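Local coordinates for protein SusD homolog (Bacteroides thetaiotaomicron VPI-5482, PDB 3FDH) that probably binds sugars at the outer membrane, as a SusD/RagB family protein of a gut bacterium, at residues A[186-197]-A[229-240]; A[335-343]-A[356-367]. All coordinates share one frame; numbering follows the deposited sequence.

Contact 1 (A[186-197]-A[229-240])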
loop_
_atom_site.group_PDB
_atom_site.type_symbol
_atom_site.label_atom_id
_atom_site.label_comp_id
_atom_site.label_asym_id
_atom_site.label_seq_id
_atom_site.Cartn_x
_atom_site.Cartn_y
_atom_site.Cartn_z
ATOM N N LEU A 186 -4.721 7.656 -14.448
ATOM C CA LEU A 186 -3.423 7.544 -13.821
ATOM C C LEU A 186 -2.453 8.478 -14.521
ATOM O O LEU A 186 -1.860 9.354 -13.893
ATOM C CB LEU A 186 -2.942 6.101 -13.858
ATOM C CG LEU A 186 -2.138 5.640 -12.676
ATOM C CD1 LEU A 186 -3.006 5.772 -11.377
ATOM C CD2 LEU A 186 -1.710 4.195 -12.931
ATOM N N TYR A 187 -2.351 8.351 -15.838
ATOM C CA TYR A 187 -1.346 9.095 -16.591
ATOM C C TYR A 187 -1.816 9.880 -17.829
ATOM O O TYR A 187 -1.009 10.401 -18.590
ATOM C CB TYR A 187 -0.208 8.172 -16.982
ATOM C CG TYR A 187 0.661 7.679 -15.835
ATOM C CD1 TYR A 187 1.380 8.546 -15.042
ATOM C CD2 TYR A 187 0.826 6.336 -15.618
ATOM C CE1 TYR A 187 2.232 8.088 -14.063
ATOM C CE2 TYR A 187 1.671 5.866 -14.651
ATOM C CZ TYR A 187 2.348 6.738 -13.849
ATOM O OH TYR A 187 3.204 6.270 -12.891
ATOM N N ALA A 188 -3.119 9.980 -18.020
ATOM C CA ALA A 188 -3.655 10.808 -19.108
ATOM C C ALA A 188 -3.093 10.436 -20.463
ATOM O O ALA A 188 -2.831 11.295 -21.328
ATOM C CB ALA A 188 -3.420 12.294 -18.816
ATOM N N GLY A 189 -2.901 9.135 -20.626
ATOM C CA GLY A 189 -2.479 8.549 -21.904
ATOM C C GLY A 189 -0.993 8.495 -22.188
ATOM O O GLY A 189 -0.569 8.053 -23.256
ATOM N N ASP A 190 -0.202 8.952 -21.224
ATOM C CA ASP A 190 1.266 8.923 -21.367
ATOM C C ASP A 190 1.836 7.504 -21.188
ATOM O O ASP A 190 2.059 7.055 -20.051
ATOM C CB ASP A 190 1.905 9.863 -20.350
ATOM C CG ASP A 190 3.372 10.093 -20.629
ATOM O OD1 ASP A 190 4.005 9.210 -21.240
ATOM O OD2 ASP A 190 3.878 11.158 -20.244
ATOM N N ALA A 191 2.107 6.830 -22.311
ATOM C CA ALA A 191 2.591 5.427 -22.284
ATOM C C ALA A 191 3.978 5.253 -21.670
ATOM O O ALA A 191 4.316 4.188 -21.139
ATOM C CB ALA A 191 2.570 4.800 -23.685
ATOM N N ASP A 192 4.774 6.310 -21.749
ATOM C CA ASP A 192 6.156 6.258 -21.229
ATOM C C ASP A 192 6.137 6.216 -19.717
ATOM O O ASP A 192 6.975 5.580 -19.099
ATOM C CB ASP A 192 6.998 7.440 -21.715
ATOM C CG ASP A 192 7.323 7.359 -23.211
ATOM O OD1 ASP A 192 7.333 6.239 -23.778
ATOM O OD2 ASP A 192 7.572 8.425 -23.817
ATOM N N LYS A 193 5.158 6.899 -19.136
ATOM C CA LYS A 193 4.959 6.902 -17.683
ATOM C C LYS A 193 4.410 5.547 -17.245
ATOM O O LYS A 193 4.798 5.001 -16.221
ATOM C CB LYS A 193 4.070 8.060 -17.242
ATOM C CG LYS A 193 4.787 9.384 -17.382
ATOM C CD LYS A 193 4.074 10.489 -16.666
ATOM C CE LYS A 193 4.955 11.716 -16.588
ATOM N NZ LYS A 193 4.355 12.758 -15.758
ATOM N N TRP A 194 3.534 4.973 -18.051
ATOM C CA TRP A 194 3.058 3.628 -17.728
ATOM C C TRP A 194 4.217 2.644 -17.765
ATOM O O TRP A 194 4.309 1.723 -16.956
ATOM C CB TRP A 194 1.945 3.138 -18.658
ATOM C CG TRP A 194 0.576 3.623 -18.272
ATOM C CD1 TRP A 194 -0.025 4.788 -18.664
ATOM C CD2 TRP A 194 -0.360 2.958 -17.427
ATOM N NE1 TRP A 194 -1.287 4.886 -18.107
ATOM C CE2 TRP A 194 -1.519 3.765 -17.362
ATOM C CE3 TRP A 194 -0.358 1.726 -16.761
ATOM C CZ2 TRP A 194 -2.629 3.408 -16.648
ATOM C CZ3 TRP A 194 -1.472 1.375 -16.037
ATOM C CH2 TRP A 194 -2.593 2.212 -15.981
ATOM N N LEU A 195 5.115 2.863 -18.704
ATOM C CA LEU A 195 6.249 1.962 -18.897
ATOM C C LEU A 195 7.121 2.047 -17.639
ATOM O O LEU A 195 7.587 1.043 -17.094
ATOM C CB LEU A 195 7.009 2.334 -20.188
ATOM C CG LEU A 195 8.048 1.357 -20.721
ATOM C CD1 LEU A 195 7.406 0.028 -21.095
ATOM C CD2 LEU A 195 8.666 2.007 -21.948
ATOM N N LYS A 196 7.296 3.267 -17.151
ATOM C CA LYS A 196 8.071 3.479 -15.899
ATOM C C LYS A 196 7.413 2.781 -14.714
ATOM O O LYS A 196 8.077 2.197 -13.854
ATOM C CB LYS A 196 8.237 4.956 -15.591
ATOM C CG LYS A 196 9.188 5.648 -16.485
ATOM C CD LYS A 196 9.314 7.094 -16.107
ATOM C CE LYS A 196 10.363 7.776 -16.924
ATOM N NZ LYS A 196 10.279 9.250 -16.716
ATOM N N PHE A 197 6.094 2.878 -14.685
ATOM C CA PHE A 197 5.259 2.251 -13.649
ATOM C C PHE A 197 5.443 0.729 -13.745
ATOM O O PHE A 197 5.675 0.039 -12.742
ATOM C CB PHE A 197 3.787 2.703 -13.815
ATOM C CG PHE A 197 2.801 2.105 -12.836
ATOM C CD1 PHE A 197 3.174 1.722 -11.539
ATOM C CD2 PHE A 197 1.455 2.020 -13.192
ATOM C CE1 PHE A 197 2.222 1.170 -10.644
ATOM C CE2 PHE A 197 0.509 1.503 -12.308
ATOM C CZ PHE A 197 0.896 1.119 -11.025
ATOM N N LYS A 229 14.839 2.351 -14.827
ATOM C CA LYS A 229 13.918 2.493 -15.946
ATOM C C LYS A 229 12.526 2.908 -15.480
ATOM O O LYS A 229 11.554 2.882 -16.249
ATOM C CB LYS A 229 13.866 1.186 -16.735
ATOM C CG LYS A 229 15.175 0.887 -17.480
ATOM C CD LYS A 229 15.128 -0.433 -18.250
ATOM C CE LYS A 229 16.423 -0.683 -19.044
ATOM N NZ LYS A 229 17.658 -0.801 -18.205
ATOM N N SER A 230 12.453 3.313 -14.217
ATOM C CA SER A 230 11.201 3.722 -13.623
ATOM C C SER A 230 11.145 5.206 -13.300
ATOM O O SER A 230 11.792 6.016 -13.948
ATOM C CB SER A 230 10.937 2.868 -12.410
ATOM O OG SER A 230 9.629 3.060 -11.908
ATOM N N PHE A 231 10.361 5.542 -12.286
ATOM C CA PHE A 231 10.115 6.935 -11.890
ATOM C C PHE A 231 11.387 7.715 -11.643
ATOM O O PHE A 231 12.261 7.259 -10.945
ATOM C CB PHE A 231 9.266 7.025 -10.613
ATOM C CG PHE A 231 8.076 6.071 -10.570
ATOM C CD1 PHE A 231 7.231 5.935 -11.672
ATOM C CD2 PHE A 231 7.722 5.461 -9.387
ATOM C CE1 PHE A 231 6.113 5.111 -11.633
ATOM C CE2 PHE A 231 6.586 4.614 -9.318
ATOM C CZ PHE A 231 5.771 4.461 -10.477
ATOM N N THR A 232 11.441 8.924 -12.192
ATOM C CA THR A 232 12.611 9.801 -12.074
ATOM C C THR A 232 12.383 10.848 -10.984
ATOM O O THR A 232 13.314 11.515 -10.535
ATOM C CB THR A 232 12.894 10.551 -13.386
ATOM O OG1 THR A 232 11.832 11.467 -13.644
ATOM C CG2 THR A 232 12.998 9.599 -14.558
ATOM N N SER A 233 11.119 10.979 -10.597
ATOM C CA SER A 233 10.676 11.892 -9.543
ATOM C C SER A 233 9.250 11.567 -9.134
ATOM O O SER A 233 8.606 10.702 -9.716
ATOM C CB SER A 233 10.686 13.346 -10.000
ATOM O OG SER A 233 9.638 13.552 -10.929
ATOM N N ALA A 234 8.768 12.284 -8.132
ATOM C CA ALA A 234 7.400 12.087 -7.654
ATOM C C ALA A 234 6.425 12.412 -8.786
ATOM O O ALA A 234 5.305 11.915 -8.861
ATOM C CB ALA A 234 7.117 12.925 -6.426
ATOM N N ASP A 235 6.869 13.227 -9.715
ATOM C CA ASP A 235 5.977 13.593 -10.800
ATOM C C ASP A 235 5.681 12.426 -11.700
ATOM O O ASP A 235 4.697 12.421 -12.425
ATOM C CB ASP A 235 6.530 14.762 -11.592
ATOM C CG ASP A 235 6.487 16.033 -10.805
ATOM O OD1 ASP A 235 5.643 16.105 -9.874
ATOM O OD2 ASP A 235 7.284 16.954 -11.109
ATOM N N ASP A 236 6.493 11.395 -11.595
ATOM C CA ASP A 236 6.320 10.255 -12.468
ATOM C C ASP A 236 5.516 9.190 -11.774
ATOM O O ASP A 236 5.105 8.189 -12.393
ATOM C CB ASP A 236 7.678 9.605 -12.825
ATOM C CG ASP A 236 8.392 10.281 -13.952
ATOM O OD1 ASP A 236 7.807 11.159 -14.613
ATOM O OD2 ASP A 236 9.561 9.913 -14.192
ATOM N N GLN A 237 5.342 9.373 -10.470
ATOM C CA GLN A 237 4.780 8.268 -9.660
ATOM C C GLN A 237 3.350 7.974 -10.053
ATOM O O GLN A 237 2.670 8.787 -10.637
ATOM C CB GLN A 237 4.933 8.518 -8.157
ATOM C CG GLN A 237 3.911 9.496 -7.591
ATOM C CD GLN A 237 4.259 10.013 -6.239
ATOM O OE1 GLN A 237 5.099 9.439 -5.538
ATOM N NE2 GLN A 237 3.641 11.150 -5.863
ATOM N N ALA A 238 2.939 6.744 -9.757
ATOM C CA ALA A 238 1.600 6.247 -10.111
ATOM C C ALA A 238 0.582 6.671 -9.067
ATOM O O ALA A 238 0.390 6.013 -8.051
ATOM C CB ALA A 238 1.620 4.779 -10.267
ATOM N N ALA A 239 -0.016 7.816 -9.361
ATOM C CA ALA A 239 -0.959 8.462 -8.474
ATOM C C ALA A 239 -2.299 8.632 -9.131
ATOM O O ALA A 239 -2.414 9.139 -10.221
ATOM C CB ALA A 239 -0.428 9.823 -8.055
ATOM N N PHE A 240 -3.307 8.212 -8.401
ATOM C CA PHE A 240 -4.700 8.391 -8.795
ATOM C C PHE A 240 -5.039 9.653 -8.055
ATOM O O PHE A 240 -5.267 9.625 -6.834
ATOM C CB PHE A 240 -5.530 7.217 -8.310
ATOM C CG PHE A 240 -6.966 7.290 -8.687
ATOM C CD1 PHE A 240 -7.364 7.049 -9.983
ATOM C CD2 PHE A 240 -7.937 7.539 -7.727
ATOM C CE1 PHE A 240 -8.691 7.096 -10.346
ATOM C CE2 PHE A 240 -9.285 7.585 -8.083
ATOM C CZ PHE A 240 -9.658 7.379 -9.414
HETATM O O HOH W 1 0.003 9.262 -11.913
HETATM O O HOH W 2 -1.861 11.099 -11.856
HETATM O O HOH W 3 5.902 7.156 -14.637
HETATM O O HOH W 4 2.462 11.943 -13.937
#

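Contact 2 (A[335-343]-A[356-367])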
loop_
_atom_site.group_PDB
_atom_site.type_symbol
_atom_site.label_atom_id
_atom_site.label_comp_id
_atom_site.label_asym_id
_atom_site.label_seq_id
_atom_site.Cartn_x
_atom_site.Cartn_y
_atom_site.Cartn_z
ATOM N N TYR A 335 7.138 7.329 -5.662
ATOM C CA TYR A 335 8.519 7.538 -5.967
ATOM C C TYR A 335 9.355 7.170 -4.755
ATOM O O TYR A 335 10.406 6.537 -4.878
ATOM C CB TYR A 335 8.773 8.979 -6.371
ATOM C CG TYR A 335 10.235 9.353 -6.558
ATOM C CD1 TYR A 335 11.012 8.805 -7.562
ATOM C CD2 TYR A 335 10.831 10.305 -5.727
ATOM C CE1 TYR A 335 12.345 9.159 -7.698
ATOM C CE2 TYR A 335 12.145 10.683 -5.885
ATOM C CZ TYR A 335 12.896 10.119 -6.857
ATOM O OH TYR A 335 14.208 10.543 -6.991
ATOM N N HIS A 336 8.852 7.499 -3.568
ATOM C CA HIS A 336 9.621 7.206 -2.346
ATOM C C HIS A 336 9.772 5.715 -2.184
ATOM O O HIS A 336 10.844 5.254 -1.826
ATOM C CB HIS A 336 9.152 7.909 -1.032
ATOM C CG HIS A 336 7.698 7.796 -0.728
ATOM N ND1 HIS A 336 6.758 8.670 -1.256
ATOM C CD2 HIS A 336 7.020 6.941 0.082
ATOM C CE1 HIS A 336 5.562 8.333 -0.794
ATOM N NE2 HIS A 336 5.694 7.274 -0.001
ATOM N N GLU A 337 8.707 4.971 -2.454
ATOM C CA GLU A 337 8.793 3.507 -2.351
ATOM C C GLU A 337 9.875 2.997 -3.298
ATOM O O GLU A 337 10.668 2.117 -2.968
ATOM C CB GLU A 337 7.471 2.785 -2.675
ATOM C CG GLU A 337 7.681 1.304 -2.726
ATOM C CD GLU A 337 6.495 0.479 -3.191
ATOM O OE1 GLU A 337 5.333 0.946 -3.262
ATOM O OE2 GLU A 337 6.758 -0.662 -3.554
ATOM N N LEU A 338 9.934 3.576 -4.474
ATOM C CA LEU A 338 10.913 3.101 -5.467
ATOM C C LEU A 338 12.342 3.382 -4.984
ATOM O O LEU A 338 13.281 2.610 -5.189
ATOM C CB LEU A 338 10.650 3.760 -6.826
ATOM C CG LEU A 338 11.464 3.237 -7.994
ATOM C CD1 LEU A 338 10.947 1.891 -8.431
ATOM C CD2 LEU A 338 11.437 4.293 -9.138
HETATM N N MSE A 339 12.496 4.489 -4.312
HETATM C CA MSE A 339 13.838 4.875 -3.816
HETATM C C MSE A 339 14.246 4.031 -2.631
HETATM O O MSE A 339 15.443 3.806 -2.408
HETATM C CB MSE A 339 13.929 6.375 -3.488
HETATM C CG MSE A 339 13.779 7.295 -4.726
HETATM SE SE MSE A 339 15.100 6.961 -6.117
HETATM C CE MSE A 339 14.250 5.765 -7.213
ATOM N N PHE A 340 13.245 3.561 -1.892
ATOM C CA PHE A 340 13.464 2.665 -0.752
ATOM C C PHE A 340 13.820 1.277 -1.256
ATOM O O PHE A 340 14.562 0.518 -0.615
ATOM C CB PHE A 340 12.274 2.619 0.204
ATOM C CG PHE A 340 12.188 3.797 1.135
ATOM C CD1 PHE A 340 13.159 3.994 2.127
ATOM C CD2 PHE A 340 11.135 4.685 1.058
ATOM C CE1 PHE A 340 13.111 5.083 2.984
ATOM C CE2 PHE A 340 11.088 5.785 1.911
ATOM C CZ PHE A 340 12.078 5.961 2.899
ATOM N N LEU A 341 13.304 0.949 -2.430
ATOM C CA LEU A 341 13.639 -0.331 -3.049
ATOM C C LEU A 341 15.064 -0.277 -3.508
ATOM O O LEU A 341 15.850 -1.215 -3.360
ATOM C CB LEU A 341 12.695 -0.679 -4.199
ATOM C CG LEU A 341 11.343 -1.268 -3.813
ATOM C CD1 LEU A 341 10.306 -1.192 -4.948
ATOM C CD2 LEU A 341 11.589 -2.686 -3.339
ATOM N N LYS A 342 15.407 0.852 -4.084
ATOM C CA LYS A 342 16.777 1.079 -4.600
ATOM C C LYS A 342 17.787 1.002 -3.446
ATOM O O LYS A 342 18.814 0.339 -3.511
ATOM C CB LYS A 342 16.868 2.454 -5.209
ATOM C CG LYS A 342 18.228 2.759 -5.893
ATOM C CD LYS A 342 18.221 4.079 -6.625
ATOM C CE LYS A 342 19.592 4.376 -7.183
ATOM N NZ LYS A 342 19.657 5.634 -8.004
ATOM N N ALA A 343 17.453 1.703 -2.381
ATOM C CA ALA A 343 18.269 1.704 -1.149
ATOM C C ALA A 343 18.376 0.297 -0.537
ATOM O O ALA A 343 19.461 -0.138 -0.123
ATOM C CB ALA A 343 17.696 2.722 -0.116
ATOM N N ALA A 356 20.567 7.257 -2.049
ATOM C CA ALA A 356 19.277 6.675 -2.391
ATOM C C ALA A 356 18.320 6.844 -1.219
ATOM O O ALA A 356 17.165 7.218 -1.382
ATOM C CB ALA A 356 19.415 5.201 -2.771
ATOM N N LEU A 357 18.825 6.551 -0.033
ATOM C CA LEU A 357 18.010 6.640 1.166
ATOM C C LEU A 357 17.592 8.073 1.402
ATOM O O LEU A 357 16.473 8.347 1.811
ATOM C CB LEU A 357 18.755 6.108 2.402
ATOM C CG LEU A 357 17.941 6.051 3.702
ATOM C CD1 LEU A 357 16.692 5.100 3.675
ATOM C CD2 LEU A 357 18.884 5.633 4.878
ATOM N N LYS A 358 18.477 9.007 1.102
ATOM C CA LYS A 358 18.134 10.406 1.364
ATOM C C LYS A 358 17.002 10.825 0.445
ATOM O O LYS A 358 16.067 11.535 0.824
ATOM C CB LYS A 358 19.318 11.344 1.185
ATOM C CG LYS A 358 18.963 12.795 1.478
ATOM C CD LYS A 358 20.163 13.702 1.411
ATOM C CE LYS A 358 19.838 15.088 1.958
ATOM N NZ LYS A 358 20.988 16.061 1.949
ATOM N N GLU A 359 17.107 10.381 -0.783
ATOM C CA GLU A 359 16.113 10.726 -1.794
ATOM C C GLU A 359 14.754 10.180 -1.373
ATOM O O GLU A 359 13.706 10.852 -1.498
ATOM C CB GLU A 359 16.533 10.152 -3.148
ATOM C CG GLU A 359 15.652 10.513 -4.311
ATOM C CD GLU A 359 15.842 11.935 -4.799
ATOM O OE1 GLU A 359 16.719 12.632 -4.249
ATOM O OE2 GLU A 359 15.084 12.369 -5.698
ATOM N N ALA A 360 14.785 8.989 -0.781
ATOM C CA ALA A 360 13.575 8.295 -0.355
ATOM C C ALA A 360 12.935 8.963 0.873
ATOM O O ALA A 360 11.747 9.208 0.922
ATOM C CB ALA A 360 13.891 6.802 -0.049
ATOM N N VAL A 361 13.765 9.294 1.841
ATOM C CA VAL A 361 13.309 9.968 3.074
ATOM C C VAL A 361 12.744 11.353 2.757
ATOM O O VAL A 361 11.673 11.721 3.253
ATOM C CB VAL A 361 14.470 10.141 4.127
ATOM C CG1 VAL A 361 14.045 11.011 5.291
ATOM C CG2 VAL A 361 14.961 8.784 4.581
ATOM N N VAL A 362 13.445 12.114 1.935
ATOM C CA VAL A 362 12.982 13.455 1.588
ATOM C C VAL A 362 11.646 13.329 0.831
ATOM O O VAL A 362 10.677 13.973 1.193
ATOM C CB VAL A 362 14.041 14.273 0.783
ATOM C CG1 VAL A 362 13.468 15.593 0.238
ATOM C CG2 VAL A 362 15.295 14.556 1.654
ATOM N N ALA A 363 11.586 12.486 -0.193
ATOM C CA ALA A 363 10.326 12.328 -0.943
ATOM C C ALA A 363 9.193 11.915 -0.001
ATOM O O ALA A 363 8.067 12.355 -0.129
ATOM C CB ALA A 363 10.452 11.280 -2.077
ATOM N N GLY A 364 9.484 11.020 0.924
ATOM C CA GLY A 364 8.435 10.533 1.848
ATOM C C GLY A 364 7.896 11.647 2.724
ATOM O O GLY A 364 6.711 11.724 3.013
ATOM N N LEU A 365 8.809 12.501 3.154
ATOM C CA LEU A 365 8.461 13.643 3.992
ATOM C C LEU A 365 7.631 14.652 3.208
ATOM O O LEU A 365 6.718 15.265 3.745
ATOM C CB LEU A 365 9.710 14.326 4.587
ATOM C CG LEU A 365 10.183 13.702 5.905
ATOM C CD1 LEU A 365 11.657 14.023 6.265
ATOM C CD2 LEU A 365 9.241 14.138 7.050
ATOM N N LEU A 366 7.966 14.836 1.937
ATOM C CA LEU A 366 7.270 15.859 1.110
ATOM C C LEU A 366 5.850 15.355 0.798
ATOM O O LEU A 366 4.899 16.134 0.747
ATOM C CB LEU A 366 8.066 16.233 -0.157
ATOM C CG LEU A 366 9.370 16.971 0.074
ATOM C CD1 LEU A 366 10.015 17.412 -1.261
ATOM C CD2 LEU A 366 9.094 18.183 0.930
ATOM N N ASN A 367 5.695 14.039 0.714
ATOM C CA ASN A 367 4.386 13.457 0.420
ATOM C C ASN A 367 3.520 13.579 1.677
ATOM O O ASN A 367 2.327 13.813 1.615
ATOM C CB ASN A 367 4.515 11.993 0.007
ATOM C CG ASN A 367 3.188 11.325 -0.204
ATOM O OD1 ASN A 367 2.398 11.728 -1.067
ATOM N ND2 ASN A 367 2.916 10.296 0.611
#

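Contact 1 (A[186-197]-A[229-240])
K196 and D236 each set CG anti to the carbonyl carbon (chi1 -73° and -83°), and the extended lysine chain carries NZ to the carboxylate. K196 NZ reaches D236 OD2 at 2.7 Å, a salt bridge that comes from above the carboxylate plane. The same oxygen accepts from T232 N and from T232 OG1, so three donors grip it and fix the carboxylate. K193 crosses D236 at about a right angle and makes a long salt bridge, NZ to OD1 at 4.0 Å. Replacing D236 by an alanine removes the carboxylate; the K196 ammonium would then probably lose its mate, and T232 N and OG1 their common acceptor. S230 OG donates to K196 O at 2.6 Å, from above the carbonyl plane. The contact joins the N-terminal part of helix 191-208, with D190 at its N-cap, to the loop that follows helix 216-228 and leads into strand 238-240. The contact lies in the largely helical SusD-like fold; its strand 238-240 pairs antiparallel with strand 330-331. Y187 OH donates to D236 O at 2.7 Å, with the carbonyl oxygen at the ring edge. K193 CB covers one face of the Y187 ring. A238 CB sits over the centre of the F197 ring, a CH-pi contact 3.6 Å from CB to the centroid. F231 lies side by side with F197, CZ to CD1 at 3.9 Å. Water 3 donates to both K193 O and D236 O, the latter at 2.6 Å.

Contact 2 (A[335-343]-A[356-367])
This is a buried packing of two antiparallel helices, where helix 335-348 meets helix 354-379, the next long helix of the chain. The two form a helical hairpin, consistent with the TPR-like architecture of SusD proteins. The segment axes approach to 7.9 Å, and their directions differ by 158°. The short distance is consistent with the small residues at the interface: A356, A360 and A363 point toward 335-343, and G364 has no side chain. H336 is a knob in a hole made by A360, A363, G364 and N367. With CG between the backbone N and the carbonyl carbon (chi1 50°), the ring is laid against 356-367, where G364 CA lies over one face. H336 NE2 is hydrogen-bonded to E430 and N367 ND2 to S428, both outside the two segments. A360 CB sits over the centre of the F340 ring, 3.3 Å from the centroid. L357 CD1 touches F340 CE1 at 3.6 Å. A360 CB also presses on M339 CB at 3.5 Å, tighter than usual for carbons. M339 is selenomethionine; its CG covers one face of the Y335 ring. At the edge of that ring, Y335 OH is modelled 2.4 Å from E359 OE2, a hydrogen bond so short that its exact length is doubtful, with the carboxylate turned 89° to the ring.

In the fold
Contact 2 is buried, whereas contact 1 is only partly so. Their chemistry differs accordingly. Contact 1 joins a helix start to a loop and a short strand, through a salt-bridge network, backbone acceptors and bridging waters. Contact 2 joins two long helices mainly by alanines, rings and aliphatic carbons, with a single hydrogen bond across its segments. They share no segment, yet their centres lie about 16 Å apart and they touch. Q237 OE1 of contact 1 probably accepts a hydrogen bond from Y335 N at 2.9 Å, at the start of helix 335-348. L338 CD2 of that helix packs on S230 OG at 3.5 Å. Segment 229-240 therefore lies against both helix 191-208 and helix 335-348.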